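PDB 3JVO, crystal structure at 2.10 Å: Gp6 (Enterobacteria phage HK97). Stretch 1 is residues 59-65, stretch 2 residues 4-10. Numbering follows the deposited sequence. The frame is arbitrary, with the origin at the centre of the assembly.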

# COMPACT_ATOMS: atom_id res chain seq x y z
N VAL G 59 36.90 6.58 -19.71
CA VAL G 59 36.06 7.25 -20.72
C VAL G 59 35.60 6.22 -21.76
O VAL G 59 34.44 6.22 -22.18
CB VAL G 59 36.78 8.49 -21.35
CG1 VAL G 59 35.97 9.13 -22.47
CG2 VAL G 59 37.06 9.54 -20.26
N LYS G 60 36.47 5.30 -22.14
CA LYS G 60 36.04 4.23 -23.02
C LYS G 60 34.87 3.44 -22.39
O LYS G 60 33.89 3.11 -23.06
CB LYS G 60 37.23 3.36 -23.39
CG LYS G 60 38.18 4.02 -24.41
CD LYS G 60 39.51 3.27 -24.58
CE LYS G 60 39.30 1.84 -25.06
NZ LYS G 60 40.61 1.14 -25.44
N GLY G 61 34.97 3.17 -21.09
CA GLY G 61 33.91 2.52 -20.33
C GLY G 61 32.59 3.28 -20.40
O GLY G 61 31.54 2.66 -20.61
N ALA G 62 32.64 4.60 -20.23
CA ALA G 62 31.43 5.41 -20.37
C ALA G 62 30.81 5.37 -21.78
O ALA G 62 29.60 5.28 -21.92
CB ALA G 62 31.68 6.88 -19.91
N VAL G 63 31.64 5.45 -22.81
CA VAL G 63 31.14 5.42 -24.18
C VAL G 63 30.38 4.10 -24.44
O VAL G 63 29.31 4.08 -25.04
CB VAL G 63 32.29 5.58 -25.21
CG1 VAL G 63 31.81 5.28 -26.65
CG2 VAL G 63 32.92 6.99 -25.13
N LEU G 64 30.95 3.00 -23.96
CA LEU G 64 30.30 1.69 -24.09
C LEU G 64 28.93 1.70 -23.42
O LEU G 64 27.98 1.14 -23.96
CB LEU G 64 31.16 0.59 -23.49
CG LEU G 64 32.38 0.12 -24.28
CD1 LEU G 64 33.12 -0.94 -23.43
CD2 LEU G 64 32.01 -0.48 -25.65
N LEU G 65 28.81 2.35 -22.26
CA LEU G 65 27.53 2.35 -21.54
C LEU G 65 26.49 3.23 -22.25
O LEU G 65 25.30 2.87 -22.36
CB LEU G 65 27.72 2.82 -20.10
CG LEU G 65 28.51 1.90 -19.15
CD1 LEU G 65 28.94 2.69 -17.95
CD2 LEU G 65 27.62 0.73 -18.74
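Stretch 2 (4-10) DVLDVIS

Stretch 2, running broadly across the helix axis, packs a short, weakly bonded helical turn and the extended residue after it against one face of the helix formed by residues 59-65. Asp-4 precedes the turn as its N-cap: its OD1 accepts from Leu-6 N at 2.9 Å, while its O accepts from Asp-7 N, also at 2.9 Å. Neither Asp-4 nor Leu-6 nor Asp-7 reaches the other stretch. Val-5 (chi1 p), its CA-to-CB bond sideways, makes a long contact, with CG2 4.5 Å from Val-63 CG1, and its O closes the turn by accepting from both Val-8 N and Ile-9 N at 2.9 Å. Val-8, in the t rotamer, points toward the helix and sets CG1 3.7 Å from CG of Lys-60, so that the aliphatic part of the lysine serves as a packing surface. A water bridges the stretches, accepting from Lys-60 NZ at 2.9 Å and donating to Val-8 O at 3.2 Å. At Ile-9 the backbone becomes extended (phi/psi -132/123), and here the CA atoms come nearest, Ile-9 CA to Lys-60 CA at 7.5 Å. Ile-9 CD1 lies 3.8 Å from Lys-60 O, 4.2 Å from Val-63 CG1 and 4.1 Å from Leu-64 CG. Ser-10, out of reach, caps the next helix. No direct hydrogen bond joins the stretches.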

# COMPACT_ATOMS: atom_id res chain seq x y z
N ASP G 4 38.03 9.49 -34.75
CA ASP G 4 37.05 8.52 -35.19
C ASP G 4 36.83 7.50 -34.06
O ASP G 4 37.78 6.82 -33.64
CB ASP G 4 37.55 7.82 -36.45
CG ASP G 4 36.62 6.72 -36.92
OD1 ASP G 4 35.64 6.39 -36.21
OD2 ASP G 4 36.87 6.16 -38.01
N VAL G 5 35.59 7.38 -33.57
CA VAL G 5 35.29 6.47 -32.44
C VAL G 5 35.78 5.03 -32.70
O VAL G 5 36.26 4.38 -31.79
CB VAL G 5 33.79 6.50 -32.02
CG1 VAL G 5 32.90 6.01 -33.11
CG2 VAL G 5 33.58 5.69 -30.72
N LEU G 6 35.69 4.56 -33.94
CA LEU G 6 36.12 3.20 -34.27
C LEU G 6 37.65 2.98 -34.19
O LEU G 6 38.09 1.85 -34.19
CB LEU G 6 35.56 2.75 -35.63
CG LEU G 6 34.02 2.68 -35.69
CD1 LEU G 6 33.54 2.23 -37.07
CD2 LEU G 6 33.48 1.74 -34.62
N ASP G 7 38.44 4.06 -34.09
CA ASP G 7 39.88 3.94 -33.84
C ASP G 7 40.16 3.83 -32.36
O ASP G 7 41.26 3.47 -31.96
CB ASP G 7 40.63 5.17 -34.35
CG ASP G 7 40.67 5.26 -35.86
OD1 ASP G 7 40.57 4.21 -36.53
OD2 ASP G 7 40.83 6.41 -36.36
N VAL G 8 39.16 4.19 -31.55
CA VAL G 8 39.22 4.13 -30.09
C VAL G 8 38.67 2.76 -29.62
O VAL G 8 39.31 2.06 -28.86
CB VAL G 8 38.42 5.31 -29.46
CG1 VAL G 8 38.44 5.28 -27.93
CG2 VAL G 8 38.94 6.67 -29.98
N ILE G 9 37.47 2.40 -30.09
CA ILE G 9 36.88 1.10 -29.79
C ILE G 9 36.39 0.51 -31.08
O ILE G 9 35.55 1.11 -31.76
CB ILE G 9 35.66 1.22 -28.86
CG1 ILE G 9 36.04 1.88 -27.54
CG2 ILE G 9 34.99 -0.18 -28.62
CD1 ILE G 9 34.84 2.31 -26.70
N SER G 10 36.86 -0.68 -31.42
CA SER G 10 36.48 -1.30 -32.69
C SER G 10 34.99 -1.61 -32.76
O SER G 10 34.33 -1.78 -31.74
CB SER G 10 37.28 -2.58 -32.90
OG SER G 10 36.81 -3.56 -31.99
O HOH W 1 39.63 -0.74 -27.39